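Local atomic coordinates of endostatin (Mus musculus, PDB entry 1KOE), a protein that inhibits angiogenesis and binds heparin, being the C-terminal non-collagenous fragment of the alpha1 chain of collagen XVIII. Residues R41-S46 with G149-Q154; G83-L88 with S117-R122; A92-F97 with I164-E169; R100-H105 with S144-G149. All coordinates share one frame; numbering follows the deposited sequence.

Interaction 1. Residues R41-S46 with G149-Q154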
loop_
_atom_site.group_PDB
_atom_site.type_symbol
_atom_site.label_atom_id
_atom_site.label_comp_id
_atom_site.label_asym_id
_atom_site.label_seq_id
_atom_site.Cartn_x
_atom_site.Cartn_y
_atom_site.Cartn_z
ATOM N N ARG A 41 1.034 -2.711 -8.822
ATOM C CA ARG A 41 1.961 -3.490 -8.024
ATOM C C ARG A 41 1.640 -3.279 -6.538
ATOM O O ARG A 41 1.049 -2.265 -6.166
ATOM C CB ARG A 41 3.395 -3.082 -8.364
ATOM C CG ARG A 41 3.780 -3.460 -9.799
ATOM C CD ARG A 41 5.257 -3.716 -9.967
ATOM N NE ARG A 41 5.735 -4.703 -9.006
ATOM C CZ ARG A 41 6.909 -4.637 -8.387
ATOM N NH1 ARG A 41 7.734 -3.618 -8.639
ATOM N NH2 ARG A 41 7.246 -5.569 -7.493
ATOM N N ALA A 42 1.961 -4.258 -5.696
ATOM C CA ALA A 42 1.694 -4.137 -4.266
ATOM C C ALA A 42 2.540 -3.023 -3.660
ATOM O O ALA A 42 3.717 -2.873 -3.989
ATOM C CB ALA A 42 1.964 -5.464 -3.565
ATOM N N PHE A 43 1.903 -2.227 -2.799
ATOM C CA PHE A 43 2.507 -1.099 -2.080
ATOM C C PHE A 43 3.284 -1.698 -0.881
ATOM O O PHE A 43 2.828 -1.653 0.258
ATOM C CB PHE A 43 1.344 -0.190 -1.601
ATOM C CG PHE A 43 1.768 1.122 -0.962
ATOM C CD1 PHE A 43 2.137 2.223 -1.746
ATOM C CD2 PHE A 43 1.741 1.271 0.421
ATOM C CE1 PHE A 43 2.461 3.465 -1.156
ATOM C CE2 PHE A 43 2.059 2.501 1.016
ATOM C CZ PHE A 43 2.417 3.600 0.219
ATOM N N LEU A 44 4.437 -2.299 -1.151
ATOM C CA LEU A 44 5.222 -2.942 -0.104
ATOM C C LEU A 44 6.693 -2.947 -0.489
ATOM O O LEU A 44 7.015 -2.975 -1.679
ATOM C CB LEU A 44 4.820 -4.435 -0.001
ATOM C CG LEU A 44 3.391 -4.905 0.305
ATOM C CD1 LEU A 44 3.216 -6.391 0.010
ATOM C CD2 LEU A 44 3.069 -4.601 1.757
ATOM N N SER A 45 7.585 -2.867 0.502
ATOM C CA SER A 45 9.014 -3.037 0.226
ATOM C C SER A 45 9.231 -4.557 0.358
ATOM O O SER A 45 8.460 -5.244 1.038
ATOM C CB SER A 45 9.881 -2.330 1.270
ATOM O OG SER A 45 10.027 -0.956 0.983
ATOM N N SER A 46 10.254 -5.095 -0.293
ATOM C CA SER A 46 10.548 -6.523 -0.179
ATOM C C SER A 46 12.067 -6.693 -0.251
ATOM O O SER A 46 12.790 -5.712 -0.361
ATOM C CB SER A 46 9.826 -7.335 -1.265
ATOM O OG SER A 46 10.129 -6.867 -2.583
ATOM N N GLY A 149 -4.322 9.060 9.599
ATOM C CA GLY A 149 -4.199 9.781 8.343
ATOM C C GLY A 149 -2.883 9.599 7.598
ATOM O O GLY A 149 -2.658 10.281 6.604
ATOM N N ARG A 150 -2.056 8.631 8.002
ATOM C CA ARG A 150 -0.756 8.414 7.355
ATOM C C ARG A 150 -0.615 7.009 6.780
ATOM O O ARG A 150 -1.181 6.055 7.316
ATOM C CB ARG A 150 0.378 8.634 8.363
ATOM C CG ARG A 150 0.438 10.029 8.920
ATOM C CD ARG A 150 1.346 10.090 10.142
ATOM N NE ARG A 150 0.827 9.310 11.265
ATOM C CZ ARG A 150 1.481 9.089 12.403
ATOM N NH1 ARG A 150 2.693 9.590 12.591
ATOM N NH2 ARG A 150 0.921 8.355 13.355
ATOM N N LEU A 151 0.187 6.886 5.723
ATOM C CA LEU A 151 0.449 5.595 5.076
ATOM C C LEU A 151 1.767 4.969 5.508
ATOM O O LEU A 151 1.945 3.767 5.368
ATOM C CB LEU A 151 0.528 5.757 3.557
ATOM C CG LEU A 151 -0.723 6.148 2.795
ATOM C CD1 LEU A 151 -0.361 6.306 1.318
ATOM C CD2 LEU A 151 -1.769 5.085 2.982
ATOM N N LEU A 152 2.681 5.781 6.039
ATOM C CA LEU A 152 4.015 5.298 6.394
ATOM C C LEU A 152 4.452 5.473 7.851
ATOM O O LEU A 152 5.630 5.654 8.137
ATOM C CB LEU A 152 5.067 5.899 5.435
ATOM C CG LEU A 152 4.938 5.594 3.929
ATOM C CD1 LEU A 152 5.880 6.485 3.136
ATOM C CD2 LEU A 152 5.243 4.107 3.663
ATOM N N GLU A 153 3.494 5.417 8.764
ATOM C CA GLU A 153 3.779 5.479 10.187
ATOM C C GLU A 153 4.725 4.298 10.453
ATOM O O GLU A 153 4.697 3.283 9.741
ATOM C CB GLU A 153 2.463 5.316 10.943
ATOM C CG GLU A 153 2.529 5.419 12.444
ATOM C CD GLU A 153 1.142 5.412 13.075
ATOM O OE1 GLU A 153 0.167 5.026 12.402
ATOM O OE2 GLU A 153 1.014 5.785 14.260
ATOM N N GLN A 154 5.571 4.421 11.456
ATOM C CA GLN A 154 6.544 3.374 11.746
ATOM C C GLN A 154 6.206 2.441 12.900
ATOM O O GLN A 154 6.814 2.528 13.972
ATOM C CB GLN A 154 7.899 4.029 11.956
ATOM C CG GLN A 154 8.337 4.782 10.716
ATOM C CD GLN A 154 8.636 3.839 9.587
ATOM O OE1 GLN A 154 9.495 2.986 9.721
ATOM N NE2 GLN A 154 7.906 3.956 8.488
#

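Interaction 2. Residues G83-L88 with S117-R122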
loop_
_atom_site.group_PDB
_atom_site.type_symbol
_atom_site.label_atom_id
_atom_site.label_comp_id
_atom_site.label_asym_id
_atom_site.label_seq_id
_atom_site.Cartn_x
_atom_site.Cartn_y
_atom_site.Cartn_z
ATOM N N GLY A 83 9.297 12.500 4.393
ATOM C CA GLY A 83 9.616 12.423 5.801
ATOM C C GLY A 83 8.363 12.707 6.615
ATOM O O GLY A 83 8.368 12.540 7.822
ATOM N N SER A 84 7.281 13.098 5.939
ATOM C CA SER A 84 5.988 13.401 6.574
ATOM C C SER A 84 5.279 12.113 7.020
ATOM O O SER A 84 4.236 12.161 7.685
ATOM C CB SER A 84 5.084 14.109 5.562
ATOM O OG SER A 84 4.783 13.239 4.470
ATOM N N GLN A 85 5.819 10.977 6.578
ATOM C CA GLN A 85 5.279 9.651 6.863
ATOM C C GLN A 85 4.018 9.353 6.044
ATOM O O GLN A 85 3.122 8.654 6.518
ATOM C CB GLN A 85 5.028 9.430 8.370
ATOM C CG GLN A 85 6.280 9.615 9.228
ATOM C CD GLN A 85 6.182 8.969 10.582
ATOM O OE1 GLN A 85 5.117 8.946 11.197
ATOM N NE2 GLN A 85 7.300 8.449 11.069
ATOM N N GLY A 86 3.973 9.869 4.808
ATOM C CA GLY A 86 2.846 9.637 3.908
ATOM C C GLY A 86 1.534 10.197 4.405
ATOM O O GLY A 86 0.498 9.524 4.394
ATOM N N GLN A 87 1.595 11.439 4.869
ATOM C CA GLN A 87 0.439 12.139 5.403
ATOM C C GLN A 87 -0.605 12.415 4.321
ATOM O O GLN A 87 -0.287 12.938 3.249
ATOM C CB GLN A 87 0.914 13.451 6.046
ATOM C CG GLN A 87 -0.166 14.296 6.720
ATOM C CD GLN A 87 -0.729 13.659 7.976
ATOM O OE1 GLN A 87 -1.835 13.105 7.967
ATOM N NE2 GLN A 87 0.023 13.741 9.070
ATOM N N LEU A 88 -1.837 11.998 4.569
ATOM C CA LEU A 88 -2.898 12.254 3.613
ATOM C C LEU A 88 -3.716 13.396 4.172
ATOM O O LEU A 88 -3.620 13.724 5.347
ATOM C CB LEU A 88 -3.783 11.028 3.397
ATOM C CG LEU A 88 -3.136 9.737 2.880
ATOM C CD1 LEU A 88 -4.200 8.674 2.744
ATOM C CD2 LEU A 88 -2.435 9.942 1.554
ATOM N N SER A 117 8.364 -0.614 5.188
ATOM C CA SER A 117 9.310 0.441 4.792
ATOM C C SER A 117 9.552 1.544 5.810
ATOM O O SER A 117 8.713 1.773 6.677
ATOM C CB SER A 117 8.795 1.149 3.533
ATOM O OG SER A 117 8.324 0.220 2.573
ATOM N N ASP A 118 10.678 2.244 5.658
ATOM C CA ASP A 118 10.963 3.384 6.514
ATOM C C ASP A 118 10.231 4.592 5.896
ATOM O O ASP A 118 9.583 4.455 4.853
ATOM C CB ASP A 118 12.468 3.608 6.748
ATOM C CG ASP A 118 13.228 4.086 5.525
ATOM O OD1 ASP A 118 12.668 4.567 4.528
ATOM O OD2 ASP A 118 14.457 3.998 5.577
ATOM N N PRO A 119 10.313 5.786 6.532
ATOM C CA PRO A 119 9.606 6.952 5.969
ATOM C C PRO A 119 10.001 7.415 4.583
ATOM O O PRO A 119 9.241 8.144 3.933
ATOM C CB PRO A 119 9.844 8.031 7.023
ATOM C CG PRO A 119 10.006 7.231 8.297
ATOM C CD PRO A 119 10.890 6.104 7.843
ATOM N N SER A 120 11.193 7.033 4.132
ATOM C CA SER A 120 11.635 7.418 2.798
ATOM C C SER A 120 11.310 6.333 1.755
ATOM O O SER A 120 11.694 6.441 0.594
ATOM C CB SER A 120 13.136 7.725 2.803
ATOM O OG SER A 120 13.894 6.576 3.132
ATOM N N GLY A 121 10.606 5.290 2.181
ATOM C CA GLY A 121 10.236 4.219 1.278
ATOM C C GLY A 121 11.285 3.142 1.075
ATOM O O GLY A 121 11.226 2.407 0.080
ATOM N N ARG A 122 12.264 3.060 1.969
ATOM C CA ARG A 122 13.297 2.042 1.837
ATOM C C ARG A 122 12.918 0.812 2.653
ATOM O O ARG A 122 12.267 0.922 3.692
ATOM C CB ARG A 122 14.648 2.585 2.286
ATOM C CG ARG A 122 15.192 3.741 1.440
HETATM O O HOH W 1 7.558 10.127 4.436
#

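Interaction 3. Residues A92-F97 with I164-E169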
loop_
_atom_site.group_PDB
_atom_site.type_symbol
_atom_site.label_atom_id
_atom_site.label_comp_id
_atom_site.label_asym_id
_atom_site.label_seq_id
_atom_site.Cartn_x
_atom_site.Cartn_y
_atom_site.Cartn_z
ATOM N N ALA A 92 -9.531 12.018 3.541
ATOM C CA ALA A 92 -9.078 11.194 2.405
ATOM C C ALA A 92 -9.691 9.811 2.566
ATOM O O ALA A 92 -9.754 9.298 3.675
ATOM C CB ALA A 92 -7.547 11.078 2.405
ATOM N N ARG A 93 -10.177 9.239 1.472
ATOM C CA ARG A 93 -10.800 7.910 1.472
ATOM C C ARG A 93 -10.006 6.951 0.592
ATOM O O ARG A 93 -9.471 7.346 -0.450
ATOM C CB ARG A 93 -12.200 7.971 0.862
ATOM C CG ARG A 93 -13.189 8.742 1.645
ATOM C CD ARG A 93 -14.556 8.520 1.072
ATOM N NE ARG A 93 -14.738 9.102 -0.258
ATOM C CZ ARG A 93 -15.921 9.154 -0.867
ATOM N NH1 ARG A 93 -16.990 8.656 -0.251
ATOM N NH2 ARG A 93 -16.046 9.675 -2.081
ATOM N N ILE A 94 -9.943 5.695 1.005
ATOM C CA ILE A 94 -9.274 4.691 0.199
ATOM C C ILE A 94 -10.281 3.590 -0.056
ATOM O O ILE A 94 -10.926 3.094 0.870
ATOM C CB ILE A 94 -8.000 4.134 0.868
ATOM C CG1 ILE A 94 -6.968 5.270 1.003
ATOM C CG2 ILE A 94 -7.445 2.946 0.043
ATOM C CD1 ILE A 94 -5.657 4.859 1.600
ATOM N N PHE A 95 -10.507 3.319 -1.335
ATOM C CA PHE A 95 -11.440 2.280 -1.780
ATOM C C PHE A 95 -10.711 1.022 -2.274
ATOM O O PHE A 95 -9.601 1.104 -2.820
ATOM C CB PHE A 95 -12.299 2.801 -2.947
ATOM C CG PHE A 95 -13.181 3.943 -2.576
ATOM C CD1 PHE A 95 -14.437 3.712 -2.047
ATOM C CD2 PHE A 95 -12.755 5.252 -2.736
ATOM C CE1 PHE A 95 -15.261 4.779 -1.670
ATOM C CE2 PHE A 95 -13.569 6.309 -2.363
ATOM C CZ PHE A 95 -14.825 6.066 -1.828
ATOM N N SER A 96 -11.352 -0.127 -2.079
ATOM C CA SER A 96 -10.842 -1.395 -2.582
ATOM C C SER A 96 -11.251 -1.443 -4.072
ATOM O O SER A 96 -12.034 -0.584 -4.528
ATOM C CB SER A 96 -11.495 -2.538 -1.827
ATOM O OG SER A 96 -12.898 -2.494 -1.981
ATOM N N PHE A 97 -10.770 -2.448 -4.808
ATOM C CA PHE A 97 -11.084 -2.579 -6.237
ATOM C C PHE A 97 -12.584 -2.690 -6.480
ATOM O O PHE A 97 -13.103 -2.118 -7.450
ATOM C CB PHE A 97 -10.361 -3.785 -6.850
ATOM C CG PHE A 97 -8.899 -3.549 -7.078
ATOM C CD1 PHE A 97 -8.468 -2.773 -8.161
ATOM C CD2 PHE A 97 -7.949 -4.067 -6.195
ATOM C CE1 PHE A 97 -7.121 -2.505 -8.364
ATOM C CE2 PHE A 97 -6.593 -3.812 -6.383
ATOM C CZ PHE A 97 -6.172 -3.024 -7.473
ATOM N N ILE A 164 -4.812 -4.166 5.845
ATOM C CA ILE A 164 -5.092 -3.675 4.515
ATOM C C ILE A 164 -3.798 -3.724 3.696
ATOM O O ILE A 164 -2.706 -3.460 4.211
ATOM C CB ILE A 164 -5.534 -2.189 4.578
ATOM C CG1 ILE A 164 -6.811 -2.061 5.417
ATOM C CG2 ILE A 164 -5.730 -1.609 3.161
ATOM C CD1 ILE A 164 -7.076 -0.650 5.906
ATOM N N VAL A 165 -3.927 -4.097 2.430
ATOM C CA VAL A 165 -2.794 -4.101 1.528
ATOM C C VAL A 165 -3.217 -3.243 0.346
ATOM O O VAL A 165 -4.328 -3.430 -0.198
ATOM C CB VAL A 165 -2.436 -5.525 1.050
ATOM C CG1 VAL A 165 -1.323 -5.449 0.010
ATOM C CG2 VAL A 165 -1.990 -6.383 2.257
ATOM N N LEU A 166 -2.354 -2.296 -0.027
ATOM C CA LEU A 166 -2.623 -1.404 -1.155
ATOM C C LEU A 166 -1.850 -1.800 -2.423
ATOM O O LEU A 166 -0.803 -2.468 -2.358
ATOM C CB LEU A 166 -2.254 0.041 -0.783
ATOM C CG LEU A 166 -2.922 0.601 0.480
ATOM C CD1 LEU A 166 -2.406 2.012 0.740
ATOM C CD2 LEU A 166 -4.433 0.586 0.329
ATOM N N CYS A 167 -2.375 -1.362 -3.566
ATOM C CA CYS A 167 -1.767 -1.589 -4.875
ATOM C C CYS A 167 -1.647 -0.211 -5.512
ATOM O O CYS A 167 -2.581 0.604 -5.432
ATOM C CB CYS A 167 -2.662 -2.447 -5.776
ATOM S SG CYS A 167 -3.126 -4.057 -5.091
ATOM N N ILE A 168 -0.496 0.050 -6.106
ATOM C CA ILE A 168 -0.236 1.323 -6.755
ATOM C C ILE A 168 0.007 1.132 -8.255
ATOM O O ILE A 168 0.693 0.192 -8.675
ATOM C CB ILE A 168 0.995 2.067 -6.085
ATOM C CG1 ILE A 168 1.333 3.378 -6.824
ATOM C CG2 ILE A 168 2.230 1.136 -5.993
ATOM C CD1 ILE A 168 0.342 4.506 -6.611
ATOM N N GLU A 169 -0.619 1.994 -9.053
ATOM C CA GLU A 169 -0.453 2.009 -10.513
ATOM C C GLU A 169 0.977 2.515 -10.709
ATOM O O GLU A 169 1.313 3.612 -10.259
ATOM C CB GLU A 169 -1.464 2.978 -11.096
ATOM C CG GLU A 169 -1.716 2.805 -12.557
ATOM C CD GLU A 169 -2.914 3.618 -13.025
ATOM O OE1 GLU A 169 -3.469 4.402 -12.224
ATOM O OE2 GLU A 169 -3.315 3.476 -14.199
#

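Interaction 4. Residues R100-H105 with S144-G149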
loop_
_atom_site.group_PDB
_atom_site.type_symbol
_atom_site.label_atom_id
_atom_site.label_comp_id
_atom_site.label_asym_id
_atom_site.label_seq_id
_atom_site.Cartn_x
_atom_site.Cartn_y
_atom_site.Cartn_z
ATOM N N ARG A 100 -15.424 -0.546 -2.125
ATOM C CA ARG A 100 -15.750 -0.339 -0.719
ATOM C C ARG A 100 -14.748 0.561 0.002
ATOM O O ARG A 100 -13.534 0.477 -0.243
ATOM C CB ARG A 100 -15.825 -1.686 0.003
ATOM C CG ARG A 100 -17.029 -2.537 -0.386
ATOM C CD ARG A 100 -16.895 -3.919 0.217
ATOM N NE ARG A 100 -15.851 -4.664 -0.463
ATOM C CZ ARG A 100 -15.131 -5.642 0.075
ATOM N NH1 ARG A 100 -15.334 -6.018 1.325
ATOM N NH2 ARG A 100 -14.199 -6.243 -0.645
ATOM N N ASP A 101 -15.260 1.451 0.854
ATOM C CA ASP A 101 -14.395 2.336 1.633
ATOM C C ASP A 101 -13.839 1.462 2.770
ATOM O O ASP A 101 -14.582 1.002 3.657
ATOM C CB ASP A 101 -15.200 3.515 2.187
ATOM C CG ASP A 101 -14.351 4.485 3.016
ATOM O OD1 ASP A 101 -13.380 4.093 3.687
ATOM O OD2 ASP A 101 -14.688 5.668 3.036
ATOM N N VAL A 102 -12.529 1.249 2.742
ATOM C CA VAL A 102 -11.859 0.394 3.713
ATOM C C VAL A 102 -11.959 0.842 5.181
ATOM O O VAL A 102 -11.888 0.023 6.102
ATOM C CB VAL A 102 -10.380 0.173 3.296
ATOM C CG1 VAL A 102 -9.562 1.433 3.501
ATOM C CG2 VAL A 102 -9.793 -0.964 4.055
ATOM N N LEU A 103 -12.137 2.138 5.405
ATOM C CA LEU A 103 -12.254 2.640 6.770
ATOM C C LEU A 103 -13.679 2.464 7.310
ATOM O O LEU A 103 -13.866 2.160 8.489
ATOM C CB LEU A 103 -11.840 4.115 6.858
ATOM C CG LEU A 103 -11.136 4.510 8.160
ATOM C CD1 LEU A 103 -9.744 3.923 8.163
ATOM C CD2 LEU A 103 -11.060 6.011 8.281
ATOM N N ARG A 104 -14.673 2.559 6.432
ATOM C CA ARG A 104 -16.059 2.454 6.872
ATOM C C ARG A 104 -16.662 1.065 6.793
ATOM O O ARG A 104 -17.736 0.823 7.332
ATOM C CB ARG A 104 -16.931 3.441 6.089
ATOM C CG ARG A 104 -16.571 4.909 6.312
ATOM N N HIS A 105 -15.966 0.146 6.137
ATOM C CA HIS A 105 -16.476 -1.201 5.967
ATOM C C HIS A 105 -15.920 -2.224 6.967
ATOM O O HIS A 105 -14.714 -2.383 7.095
ATOM C CB HIS A 105 -16.209 -1.643 4.535
ATOM C CG HIS A 105 -17.109 -2.731 4.082
ATOM N ND1 HIS A 105 -16.923 -4.049 4.438
ATOM C CD2 HIS A 105 -18.237 -2.694 3.331
ATOM C CE1 HIS A 105 -17.899 -4.782 3.932
ATOM N NE2 HIS A 105 -18.709 -3.982 3.254
ATOM N N SER A 144 1.163 0.851 9.160
ATOM C CA SER A 144 0.716 2.193 9.477
ATOM C C SER A 144 -0.785 2.243 9.747
ATOM O O SER A 144 -1.572 1.628 9.029
ATOM C CB SER A 144 1.037 3.106 8.302
ATOM O OG SER A 144 0.627 4.439 8.582
ATOM N N SER A 145 -1.180 3.029 10.745
ATOM C CA SER A 145 -2.582 3.171 11.062
ATOM C C SER A 145 -3.202 4.215 10.167
ATOM O O SER A 145 -2.824 5.377 10.199
ATOM C CB SER A 145 -2.779 3.619 12.505
ATOM O OG SER A 145 -4.164 3.643 12.807
ATOM N N LEU A 146 -4.205 3.806 9.413
ATOM C CA LEU A 146 -4.912 4.714 8.538
ATOM C C LEU A 146 -5.768 5.689 9.369
ATOM O O LEU A 146 -6.183 6.744 8.872
ATOM C CB LEU A 146 -5.786 3.901 7.585
ATOM C CG LEU A 146 -5.809 4.333 6.127
ATOM C CD1 LEU A 146 -4.405 4.679 5.637
ATOM C CD2 LEU A 146 -6.417 3.194 5.327
ATOM N N LEU A 147 -6.031 5.339 10.629
ATOM C CA LEU A 147 -6.814 6.205 11.504
ATOM C C LEU A 147 -6.049 7.496 11.797
ATOM O O LEU A 147 -6.658 8.538 12.034
ATOM C CB LEU A 147 -7.197 5.487 12.807
ATOM C CG LEU A 147 -8.058 4.231 12.611
ATOM C CD1 LEU A 147 -8.206 3.486 13.905
ATOM C CD2 LEU A 147 -9.392 4.585 12.045
ATOM N N SER A 148 -4.722 7.443 11.732
ATOM C CA SER A 148 -3.898 8.628 11.975
ATOM C C SER A 148 -3.712 9.480 10.706
ATOM O O SER A 148 -3.014 10.490 10.736
ATOM C CB SER A 148 -2.531 8.216 12.524
ATOM O OG SER A 148 -1.714 7.654 11.506
ATOM N N GLY A 149 -4.322 9.060 9.599
ATOM C CA GLY A 149 -4.199 9.781 8.343
ATOM C C GLY A 149 -2.883 9.599 7.598
ATOM O O GLY A 149 -2.658 10.281 6.604
#

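Interaction 1. Residues R41-S46 with G149-Q154
Phe43 holds CG opposite its own backbone N (chi1 -174°), sending the ring toward 149-154, where Leu151 turns CG opposite its carbonyl carbon (chi1 -67°) and offers a methyl in return. The two side chains cross at about a right angle, and Phe43 CZ comes to 4.0 Å from Leu151 CD1. The second leucine joins more loosely: Phe43 CE2 lies 4.4 Å from Leu152 CD2. Both methyls approach the ring obliquely, and no hydrogen bond crosses between the segments; the contact illustrates how apolar packing, with no polar bond, joins the residue just after strand 40-42 to a loop distant in sequence. The polar bonds instead shape each partner. An inverse gamma turn is centred on Phe43, closed by a weak bond from Leu44 N to Ala42 O of 3.0 Å. On the loop, Gln154 NE2 donates to Leu152 O over 2.9 Å, nearly straight at 165°, coming from well above the carbonyl plane. Further out, Arg150 NH2 pairs with Glu153 OE2 at 2.7 Å, and Glu153 CG lies against one face of the guanidinium. Leu166 of the adjoining strand touches both Phe43 and Leu151, so the cluster continues into the five-stranded sheet. The loop joining strands 140-145 and 155-158 thus packs beside that mixed sheet, in a domain of the C-type lectin clan.

Interaction 2. Residues G83-L88 with S117-R122
Gln85, on a left-handed backbone (phi 75°), and Pro119, the second residue of a type I beta turn running from Asp118 to Gly121, bring their CA atoms to 5.2 Å. The side chains then run next to each other and point the same way, with Gln85 NE2 4.1 Å from Pro119 CG; this is a van der Waals meeting of an amide with a proline ring. No direct hydrogen bond joins the segments, and a single water supplies the link. It accepts from Gly83 N at 2.9 Å and from Gln85 N at 2.9 Å, and donates to Pro119 O at 2.6 Å, so that three backbone atoms share one bridging molecule. The turn is closed by Gly121 N to Asp118 O, and Asp118 OD1 braces it by taking three donors. Ser120 N, 2.9 Å from Asp118 OD1, makes an Asx turn; the bond from Arg122 N is the straighter, 163° against 134°. These two meet Asp118 OD1 from opposite faces of the carboxylate, both well out of its plane. Ser120 OG lies 2.7 Å from Asp118 OD1, on the syn side but tilted out of the plane. This surface contact joins the loop that follows helix 77-80 to the one between strand 112-114 and helix 129-132. Beside them runs the 149-154 loop, to which Gln85, Gly86 and Leu88 bond through the backbone, while the side chain of Gln154 touches both Gln85 and Pro119.

Interaction 3. Residues A92-F97 with I164-E169
A disulfide sulfur set at the rim of an aromatic ring distinguishes this contact: Cys167 SG lies almost exactly in the plane of Phe97, 5.0 Å from the ring centroid and 87° off its normal. The sulfur approaches the hydrogen-bearing edge, with Phe97 CE2 at 3.7 Å from Cys167 SG, while Phe97 CZ also packs against Cys167 CB at 3.9 Å. Such an edge-on sulfur-aromatic geometry probably gains from the partial positive charge of the ring hydrogens. Cys167 has SG opposite its carbonyl carbon (chi1 -56°), the direction in which it bonds to Cys27. That disulfide ties helix 19-33 to strand 166-169 of the five-stranded sheet, consistent with the helix-to-strand disulfide of C-type lectin-like domains. The ring lies where the helix meets the sheet, touching Gln30, Ala31 and Val7 of strand 4-8 as well as Cys167. A second meeting point is purely aliphatic. Ile94 places CG2 trans to its backbone N, and that methyl reaches Leu166 CD2 at 3.8 Å, the two side chains crossing at about a right angle. Leu166 is also touched by Leu6 and Ala8 of strand 4-8 and by Val113 of strand 112-114.

Interaction 4. Residues R100-H105 with S144-G149
Leu103, Val102, Leu146 and Leu147 make every contact across the segments, and all of it is apolar. Leu103 CD1 serves two partners at once, lying 4.0 Å from Leu146 CB and 4.0 Å from Leu147 CD2, and its side chain runs obliquely to both. Val102 CG1 approaches Leu146 CD2 at 4.0 Å, crossing at about a right angle. The chi1 values of Leu103 (-145°) and Leu146 (-137°) lie off the staggered positions, though whether this reflects strain is doubtful. On its other contacts, the Val102 side chain also touches Trp108 and Ile164. Hydrogen bonds act within each segment, shaping the two turns that present these side chains. Asp101 OD1 accepts from Leu103 N at 2.9 Å, nearly along its C-O axis, in an Asx turn with a weaker second bond from Arg104 N. On the partner segment, strand 140-145 of the three-stranded antiparallel sheet passes straight into a 3-10 turn. There Ser145 O is gripped twice: by Ser148 N at 3.2 Å and by Ser148 OG at 2.9 Å, the hydroxyl in the carbonyl plane.

Along the chain the first segments come in the order 41-46, 83-88, 92-97 and 100-105. Interaction 2 lies wholly within the span of interaction 1, and interaction 4 within those of 1 and 3; the pairs 1 and 3, 2 and 3, and 2 and 4 cross. Interactions 1 and 3, centres about 11 Å apart, are buried beside the five-stranded sheet, where strands 40-42 and 166-169 are neighbours. Interaction 4, about 10 Å from interaction 3 and joined to it by the Ile94-Val102 backbone bond, is partly buried at the end of strand 140-145. Gly149, shared by 1 and 4, also bonds Leu88 of interaction 2, which lies at the surface, about 17 Å from interaction 4 between centres.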